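PDB 3CXB: secreted effector protein SifA from Salmonella typhimurium, which is required for endosomal tubulation and formation of Salmonella-induced filaments in host cells, and interacts with host PLEKHM2. Local coordinates for residues A[52-57]-A[108-113]; A[65-70]-A[302-307]. One frame throughout, in Å; residues are numbered along the deposited sequence.

How the interactions relate
Interactions 1 and 2 adjoin through helix 62-75, with centres about 16 Å apart. Interaction 1 is buried, although its centre lies about 19 Å from the centre of the chain. It sets the end of helix 42-54 against strand 108-114 through apolar tips alone. Interaction 2 is only partly buried, yet its centre lies about 6 Å from the chain centre. There helix 62-75 meets the turn after helix 283-303 through Phe70 and the charged Glu67 and Arg304, whose polar ends bond to other residues. Leu65 and Phe69 pack on Ile112, and Ile68 packs on Glu52 and Met53. Helix 62-75 thus touches both sides of interaction 1 and also the turn of interaction 2.

Interaction 1: A[52-57]-A[108-113]; sequences EMLFAE and ELLRIT
Leu54, which touches Leu110 across the contact, also lays its CB on one face of the Phe55 ring, 3.7 Å above the plane and toward the rim. The Phe55 ring itself stacks with Trp27. The contact with the strand is made by apolar ends. Met53 and Leu110 reach toward each other, tip to tip. Met53 CE faces both methyls of Leu110, with CD1 at 3.3 Å and CD2 at 3.4 Å. Met53 holds CG anti to its backbone N (chi1 177°). Extended through chi2, it brings SD toward the strand, and a bend at chi3 (131°) places CE. Met53 CE also lies 4.4 Å from Ile112 CD1. Leu54 comes alongside instead: it and Leu110 slide past each other in opposite directions, with CD1 of Leu54 4.0 Å from CD1 of Leu110. Cys121 of the next strand touches Met53, Leu54 and Leu110. Leu110 and Ile112 point toward the helix, and Arg111 between them points away. On that other side Arg111 NH2 makes a salt bridge to Glu108 OE1 at 3.0 Å, and Glu108 also binds Arg99. Leu109 and Leu110 form a classic beta bulge opposite Ile100. The whole is a helix end packed on one face of the five-stranded antiparallel sheet, over strands 108-114 and 118-123.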
ATOM      1  N   GLU A  52      -6.857  -5.820 -16.720  1.00 35.34           N
ATOM      2  CA  GLU A  52      -7.384  -4.991 -15.640  1.00 36.31           C
ATOM      3  C   GLU A  52      -6.733  -3.606 -15.657  1.00 35.64           C
ATOM      4  O   GLU A  52      -7.368  -2.584 -15.374  1.00 32.49           O
ATOM      5  CB  GLU A  52      -7.112  -5.633 -14.278  1.00 32.62           C
ATOM      6  CG  GLU A  52      -7.486  -4.718 -13.102  1.00 30.92           C
ATOM      7  CD  GLU A  52      -7.093  -5.292 -11.759  1.00 31.16           C
ATOM      8  OE1 GLU A  52      -7.249  -4.610 -10.728  1.00 31.50           O
ATOM      9  OE2 GLU A  52      -6.623  -6.440 -11.725  1.00 32.82           O
ATOM     10  N   MET A  53      -5.460  -3.586 -16.019  1.00 37.30           N
ATOM     11  CA  MET A  53      -4.696  -2.357 -16.002  1.00 38.65           C
ATOM     12  C   MET A  53      -4.972  -1.354 -17.074  1.00 37.62           C
ATOM     13  O   MET A  53      -5.007  -0.160 -16.804  1.00 38.16           O
ATOM     14  CB  MET A  53      -3.202  -2.665 -16.024  1.00 38.10           C
ATOM     15  CG  MET A  53      -2.334  -1.421 -16.077  1.00 37.61           C
ATOM     16  SD  MET A  53      -0.604  -1.849 -16.199  1.00 40.24           S
ATOM     17  CE  MET A  53      -0.083  -0.825 -17.515  1.00 42.18           C
ATOM     18  N   LEU A  54      -5.174  -1.816 -18.292  1.00 38.93           N
ATOM     19  CA  LEU A  54      -5.371  -0.868 -19.365  1.00 40.30           C
ATOM     20  C   LEU A  54      -6.563  -1.097 -20.236  1.00 42.80           C
ATOM     21  O   LEU A  54      -6.931  -0.206 -20.987  1.00 44.10           O
ATOM     22  CB  LEU A  54      -4.139  -0.841 -20.263  1.00 36.71           C
ATOM     23  CG  LEU A  54      -2.792  -0.594 -19.597  1.00 35.96           C
ATOM     24  CD1 LEU A  54      -1.717  -1.311 -20.391  1.00 35.84           C
ATOM     25  CD2 LEU A  54      -2.527   0.901 -19.515  1.00 32.84           C
ATOM     26  N   PHE A  55      -7.183  -2.266 -20.159  1.00 45.69           N
ATOM     27  CA  PHE A  55      -8.309  -2.500 -21.053  1.00 49.03           C
ATOM     28  C   PHE A  55      -9.589  -2.962 -20.403  1.00 50.69           C
ATOM     29  O   PHE A  55     -10.305  -3.774 -20.977  1.00 51.47           O
ATOM     30  CB  PHE A  55      -7.903  -3.492 -22.152  1.00 51.17           C
ATOM     31  CG  PHE A  55      -6.504  -3.277 -22.682  1.00 54.50           C
ATOM     32  CD1 PHE A  55      -5.418  -3.945 -22.112  1.00 56.66           C
ATOM     33  CD2 PHE A  55      -6.263  -2.391 -23.727  1.00 54.93           C
ATOM     34  CE1 PHE A  55      -4.107  -3.734 -22.576  1.00 57.40           C
ATOM     35  CE2 PHE A  55      -4.962  -2.170 -24.197  1.00 56.43           C
ATOM     36  CZ  PHE A  55      -3.883  -2.846 -23.618  1.00 57.57           C
ATOM     37  N   ALA A  56      -9.885  -2.448 -19.213  1.00 52.20           N
ATOM     38  CA  ALA A  56     -11.116  -2.814 -18.514  1.00 53.83           C
ATOM     39  C   ALA A  56     -12.114  -1.678 -18.624  1.00 55.40           C
ATOM     40  O   ALA A  56     -11.863  -0.696 -19.317  1.00 57.28           O
ATOM     41  CB  ALA A  56     -10.840  -3.111 -17.061  1.00 51.66           C
ATOM     42  N   GLU A  57     -13.238  -1.804 -17.926  1.00 59.52           N
ATOM     43  CA  GLU A  57     -14.277  -0.777 -17.985  1.00 63.80           C
ATOM     44  C   GLU A  57     -13.762   0.561 -17.478  1.00 63.09           C
ATOM     45  O   GLU A  57     -14.269   1.622 -17.854  1.00 62.32           O
ATOM     46  CB  GLU A  57     -15.515  -1.201 -17.188  1.00 69.00           C
ATOM     47  CG  GLU A  57     -16.797  -0.482 -17.632  1.00 77.18           C
ATOM     48  CD  GLU A  57     -18.019  -0.835 -16.795  1.00 80.77           C
ATOM     49  OE1 GLU A  57     -19.143  -0.483 -17.210  1.00 83.31           O
ATOM     50  OE2 GLU A  57     -17.860  -1.456 -15.723  1.00 84.93           O
ATOM     51  N   GLU A 108      10.889   2.186 -24.307  1.00 88.63           N
ATOM     52  CA  GLU A 108       9.981   1.744 -23.259  1.00 77.55           C
ATOM     53  C   GLU A 108       8.736   1.033 -23.768  1.00 73.12           C
ATOM     54  O   GLU A 108       8.002   1.560 -24.602  1.00 74.07           O
ATOM     55  CB  GLU A 108       9.551   2.939 -22.419  1.00 75.27           C
ATOM     56  CG  GLU A 108      10.702   3.715 -21.812  1.00 68.23           C
ATOM     57  CD  GLU A 108      10.232   4.929 -21.048  1.00 62.50           C
ATOM     58  OE1 GLU A 108      11.044   5.512 -20.305  1.00 58.70           O
ATOM     59  OE2 GLU A 108       9.049   5.307 -21.196  1.00 57.45           O
ATOM     60  N   LEU A 109       8.501  -0.165 -23.241  1.00 66.40           N
ATOM     61  CA  LEU A 109       7.349  -0.982 -23.605  1.00 57.13           C
ATOM     62  C   LEU A 109       6.079  -0.530 -22.865  1.00 52.80           C
ATOM     63  O   LEU A 109       4.973  -0.514 -23.430  1.00 50.12           O
ATOM     64  CB  LEU A 109       7.645  -2.448 -23.286  1.00 56.35           C
ATOM     65  CG  LEU A 109       8.716  -3.136 -24.144  1.00 55.08           C
ATOM     66  CD1 LEU A 109       8.865  -4.558 -23.685  1.00 54.26           C
ATOM     67  CD2 LEU A 109       8.338  -3.097 -25.635  1.00 56.61           C
ATOM     68  N   LEU A 110       6.256  -0.156 -21.603  1.00 45.76           N
ATOM     69  CA  LEU A 110       5.161   0.302 -20.761  1.00 41.16           C
ATOM     70  C   LEU A 110       5.737   1.313 -19.795  1.00 38.99           C
ATOM     71  O   LEU A 110       6.731   1.055 -19.130  1.00 39.59           O
ATOM     72  CB  LEU A 110       4.558  -0.880 -19.996  1.00 41.46           C
ATOM     73  CG  LEU A 110       3.363  -0.651 -19.066  1.00 39.87           C
ATOM     74  CD1 LEU A 110       2.134  -0.329 -19.901  1.00 39.46           C
ATOM     75  CD2 LEU A 110       3.116  -1.885 -18.220  1.00 35.73           C
ATOM     76  N   ARG A 111       5.111   2.474 -19.722  1.00 38.95           N
ATOM     77  CA  ARG A 111       5.596   3.529 -18.851  1.00 37.72           C
ATOM     78  C   ARG A 111       4.493   3.984 -17.908  1.00 34.30           C
ATOM     79  O   ARG A 111       3.388   4.273 -18.341  1.00 33.54           O
ATOM     80  CB  ARG A 111       6.049   4.704 -19.714  1.00 43.62           C
ATOM     81  CG  ARG A 111       6.648   5.874 -18.956  1.00 48.57           C
ATOM     82  CD  ARG A 111       6.920   7.040 -19.910  1.00 54.79           C
ATOM     83  NE  ARG A 111       7.341   8.237 -19.186  1.00 61.15           N
ATOM     84  CZ  ARG A 111       8.502   8.350 -18.551  1.00 63.20           C
ATOM     85  NH1 ARG A 111       8.804   9.471 -17.904  1.00 65.91           N
ATOM     86  NH2 ARG A 111       9.369   7.348 -18.584  1.00 63.37           N
ATOM     87  N   ILE A 112       4.792   4.053 -16.619  1.00 32.18           N
ATOM     88  CA  ILE A 112       3.818   4.497 -15.629  1.00 33.05           C
ATOM     89  C   ILE A 112       4.461   5.613 -14.841  1.00 32.54           C
ATOM     90  O   ILE A 112       5.513   5.413 -14.225  1.00 35.78           O
ATOM     91  CB  ILE A 112       3.460   3.391 -14.619  1.00 29.37           C
ATOM     92  CG1 ILE A 112       2.619   2.296 -15.285  1.00 31.40           C
ATOM     93  CG2 ILE A 112       2.701   3.989 -13.456  1.00 27.49           C
ATOM     94  CD1 ILE A 112       2.414   1.052 -14.393  1.00 26.07           C
ATOM     95  N   THR A 113       3.858   6.795 -14.851  1.00 34.75           N
ATOM     96  CA  THR A 113       4.445   7.880 -14.078  1.00 38.97           C
ATOM     97  C   THR A 113       3.430   8.269 -13.027  1.00 36.92           C
ATOM     98  O   THR A 113       2.225   8.168 -13.254  1.00 37.58           O
ATOM     99  CB  THR A 113       4.777   9.082 -14.968  1.00 39.57           C
ATOM    100  OG1 THR A 113       3.558   9.683 -15.409  1.00 42.87           O
ATOM    101  CG2 THR A 113       5.585   8.627 -16.202  1.00 38.22           C
TER

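Interaction 2: A[65-70]-A[302-307]; sequences LTEIFF and IFRIDP
The turn between helices 283-303 and 307-324 meets helix 62-75 through Arg304, which touches Glu67 and Phe70. Arg304 is the first residue to leave the helix, and its positive phi marks that change of course. Asp306 is the N-cap of the following helix, its OD2 accepting a bond from Gln308 N. The folded Arg304 side chain turns its guanidinium back toward Ala301 while CD faces Glu67. Arg304 CD comes 4.4 Å from Glu67 CG, and Arg304 NH2 lies 4.2 Å from Phe70 CB, placed obliquely to the guanidinium. The charges do not pair here: Glu67 OE1 stays 6.5 Å from Arg304 NE. Glu67 is held instead by a salt bridge to Arg64 and a hydrogen bond to His300. Arg304 NH1 bonds Ala301 O of its own helix and makes a weak hydrogen bond to Val156 O, next to strand 158-167. Phe69 CD2 lies 3.7 Å above the centre of the Phe70 ring. Tyr158 of strand 158-167 touches Glu67, Phe70 and Arg304, so this strand flanks the join. Leu65 and Thr66, in the same helical segment, reach strand 108-114, while Pro307 packs on helices 197-220 and 283-303.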
ATOM      1  N   LEU A  65      -2.544   0.345  -9.410  1.00 28.02           N
ATOM      2  CA  LEU A  65      -1.649   0.453 -10.557  1.00 27.14           C
ATOM      3  C   LEU A  65      -0.290  -0.110 -10.164  1.00 24.55           C
ATOM      4  O   LEU A  65       0.230  -0.991 -10.842  1.00 25.34           O
ATOM      5  CB  LEU A  65      -1.434   1.911 -10.968  1.00 23.06           C
ATOM      6  CG  LEU A  65      -1.285   2.185 -12.470  1.00 21.89           C
ATOM      7  CD1 LEU A  65      -0.855   3.599 -12.667  1.00 21.31           C
ATOM      8  CD2 LEU A  65      -0.318   1.260 -13.111  1.00 20.54           C
ATOM      9  N   THR A  66       0.293   0.400  -9.081  1.00 24.77           N
ATOM     10  CA  THR A  66       1.608  -0.089  -8.667  1.00 29.06           C
ATOM     11  C   THR A  66       1.611  -1.579  -8.359  1.00 30.39           C
ATOM     12  O   THR A  66       2.576  -2.275  -8.714  1.00 29.66           O
ATOM     13  CB  THR A  66       2.156   0.653  -7.437  1.00 33.20           C
ATOM     14  OG1 THR A  66       1.410   0.261  -6.278  1.00 43.17           O
ATOM     15  CG2 THR A  66       2.032   2.169  -7.623  1.00 31.82           C
ATOM     16  N   GLU A  67       0.546  -2.084  -7.732  1.00 26.08           N
ATOM     17  CA  GLU A  67       0.526  -3.508  -7.416  1.00 25.52           C
ATOM     18  C   GLU A  67       0.658  -4.337  -8.670  1.00 26.95           C
ATOM     19  O   GLU A  67       1.507  -5.233  -8.759  1.00 27.14           O
ATOM     20  CB  GLU A  67      -0.776  -3.934  -6.726  1.00 27.89           C
ATOM     21  CG  GLU A  67      -0.998  -3.441  -5.314  1.00 30.49           C
ATOM     22  CD  GLU A  67      -2.365  -3.826  -4.796  1.00 30.80           C
ATOM     23  OE1 GLU A  67      -2.654  -3.538  -3.610  1.00 30.50           O
ATOM     24  OE2 GLU A  67      -3.152  -4.412  -5.581  1.00 33.02           O
ATOM     25  N   ILE A  68      -0.192  -4.035  -9.641  1.00 28.04           N
ATOM     26  CA  ILE A  68      -0.229  -4.804 -10.870  1.00 29.52           C
ATOM     27  C   ILE A  68       1.116  -4.862 -11.522  1.00 31.42           C
ATOM     28  O   ILE A  68       1.495  -5.873 -12.135  1.00 32.44           O
ATOM     29  CB  ILE A  68      -1.250  -4.237 -11.861  1.00 31.52           C
ATOM     30  CG1 ILE A  68      -2.640  -4.214 -11.205  1.00 35.67           C
ATOM     31  CG2 ILE A  68      -1.299  -5.115 -13.100  1.00 27.30           C
ATOM     32  CD1 ILE A  68      -3.720  -3.484 -12.027  1.00 37.63           C
ATOM     33  N   PHE A  69       1.848  -3.768 -11.375  1.00 32.61           N
ATOM     34  CA  PHE A  69       3.171  -3.688 -11.951  1.00 33.33           C
ATOM     35  C   PHE A  69       4.026  -4.826 -11.374  1.00 31.35           C
ATOM     36  O   PHE A  69       4.621  -5.607 -12.117  1.00 27.61           O
ATOM     37  CB  PHE A  69       3.801  -2.338 -11.619  1.00 34.63           C
ATOM     38  CG  PHE A  69       5.170  -2.167 -12.185  1.00 35.51           C
ATOM     39  CD1 PHE A  69       5.346  -1.907 -13.542  1.00 34.54           C
ATOM     40  CD2 PHE A  69       6.290  -2.270 -11.361  1.00 36.38           C
ATOM     41  CE1 PHE A  69       6.612  -1.743 -14.082  1.00 33.77           C
ATOM     42  CE2 PHE A  69       7.564  -2.110 -11.891  1.00 38.53           C
ATOM     43  CZ  PHE A  69       7.724  -1.843 -13.267  1.00 35.28           C
ATOM     44  N   PHE A  70       4.060  -4.933 -10.047  1.00 32.33           N
ATOM     45  CA  PHE A  70       4.862  -5.966  -9.399  1.00 34.14           C
ATOM     46  C   PHE A  70       4.305  -7.377  -9.527  1.00 33.79           C
ATOM     47  O   PHE A  70       5.038  -8.354  -9.433  1.00 32.44           O
ATOM     48  CB  PHE A  70       5.115  -5.576  -7.944  1.00 33.28           C
ATOM     49  CG  PHE A  70       6.057  -4.413  -7.815  1.00 36.54           C
ATOM     50  CD1 PHE A  70       7.425  -4.587  -7.979  1.00 36.19           C
ATOM     51  CD2 PHE A  70       5.578  -3.128  -7.624  1.00 37.31           C
ATOM     52  CE1 PHE A  70       8.288  -3.494  -7.991  1.00 36.57           C
ATOM     53  CE2 PHE A  70       6.453  -2.022  -7.636  1.00 37.31           C
ATOM     54  CZ  PHE A  70       7.801  -2.210  -7.809  1.00 35.48           C
ATOM     55  N   ILE A 302       5.212  -3.914   2.498  1.00 41.75           N
ATOM     56  CA  ILE A 302       5.850  -5.165   2.913  1.00 43.32           C
ATOM     57  C   ILE A 302       5.043  -6.418   2.637  1.00 44.36           C
ATOM     58  O   ILE A 302       5.501  -7.307   1.927  1.00 43.86           O
ATOM     59  CB  ILE A 302       6.196  -5.145   4.425  1.00 46.03           C
ATOM     60  CG1 ILE A 302       7.240  -4.063   4.698  1.00 45.07           C
ATOM     61  CG2 ILE A 302       6.715  -6.516   4.872  1.00 46.23           C
ATOM     62  CD1 ILE A 302       7.309  -3.693   6.142  1.00 45.07           C
ATOM     63  N   PHE A 303       3.840  -6.486   3.188  1.00 43.31           N
ATOM     64  CA  PHE A 303       3.017  -7.675   3.013  1.00 43.01           C
ATOM     65  C   PHE A 303       2.145  -7.684   1.770  1.00 40.71           C
ATOM     66  O   PHE A 303       1.551  -8.720   1.430  1.00 40.26           O
ATOM     67  CB  PHE A 303       2.138  -7.890   4.255  1.00 46.30           C
ATOM     68  CG  PHE A 303       2.901  -7.825   5.548  1.00 48.49           C
ATOM     69  CD1 PHE A 303       3.209  -6.594   6.117  1.00 48.85           C
ATOM     70  CD2 PHE A 303       3.396  -8.982   6.138  1.00 49.13           C
ATOM     71  CE1 PHE A 303       3.989  -6.513   7.250  1.00 48.74           C
ATOM     72  CE2 PHE A 303       4.177  -8.911   7.274  1.00 50.35           C
ATOM     73  CZ  PHE A 303       4.483  -7.671   7.828  1.00 51.16           C
ATOM     74  N   ARG A 304       2.076  -6.545   1.086  1.00 36.45           N
ATOM     75  CA  ARG A 304       1.255  -6.420  -0.113  1.00 34.72           C
ATOM     76  C   ARG A 304      -0.180  -6.806   0.217  1.00 32.94           C
ATOM     77  O   ARG A 304      -0.814  -7.606  -0.481  1.00 30.60           O
ATOM     78  CB  ARG A 304       1.770  -7.306  -1.240  1.00 30.81           C
ATOM     79  CG  ARG A 304       1.531  -6.699  -2.607  1.00 29.93           C
ATOM     80  CD  ARG A 304       2.109  -5.255  -2.698  1.00 31.85           C
ATOM     81  NE  ARG A 304       3.476  -5.143  -2.175  1.00 27.99           N
ATOM     82  CZ  ARG A 304       4.549  -5.703  -2.730  1.00 27.63           C
ATOM     83  NH1 ARG A 304       5.737  -5.560  -2.169  1.00 27.89           N
ATOM     84  NH2 ARG A 304       4.450  -6.385  -3.860  1.00 29.67           N
ATOM     85  N   ILE A 305      -0.661  -6.230   1.313  1.00 33.75           N
ATOM     86  CA  ILE A 305      -2.006  -6.426   1.824  1.00 32.71           C
ATOM     87  C   ILE A 305      -2.483  -5.049   2.221  1.00 34.61           C
ATOM     88  O   ILE A 305      -1.715  -4.243   2.750  1.00 36.20           O
ATOM     89  CB  ILE A 305      -2.015  -7.290   3.089  1.00 31.37           C
ATOM     90  CG1 ILE A 305      -1.624  -8.720   2.741  1.00 30.86           C
ATOM     91  CG2 ILE A 305      -3.399  -7.227   3.763  1.00 31.14           C
ATOM     92  CD1 ILE A 305      -1.840  -9.672   3.888  1.00 28.08           C
ATOM     93  N   ASP A 306      -3.746  -4.765   1.981  1.00 35.72           N
ATOM     94  CA  ASP A 306      -4.259  -3.457   2.341  1.00 37.96           C
ATOM     95  C   ASP A 306      -4.862  -3.576   3.742  1.00 36.38           C
ATOM     96  O   ASP A 306      -5.931  -4.158   3.933  1.00 35.53           O
ATOM     97  CB  ASP A 306      -5.304  -3.016   1.301  1.00 41.28           C
ATOM     98  CG  ASP A 306      -5.837  -1.614   1.547  1.00 43.97           C
ATOM     99  OD1 ASP A 306      -6.640  -1.144   0.708  1.00 47.87           O
ATOM    100  OD2 ASP A 306      -5.467  -0.982   2.569  1.00 45.28           O
ATOM    101  N   PRO A 307      -4.163  -3.047   4.744  1.00 33.00           N
ATOM    102  CA  PRO A 307      -4.652  -3.104   6.115  1.00 34.67           C
ATOM    103  C   PRO A 307      -6.065  -2.550   6.284  1.00 36.04           C
ATOM    104  O   PRO A 307      -6.800  -2.990   7.172  1.00 35.64           O
ATOM    105  CB  PRO A 307      -3.601  -2.306   6.887  1.00 35.10           C
ATOM    106  CG  PRO A 307      -2.979  -1.421   5.832  1.00 34.27           C
ATOM    107  CD  PRO A 307      -2.869  -2.361   4.678  1.00 33.83           C
TER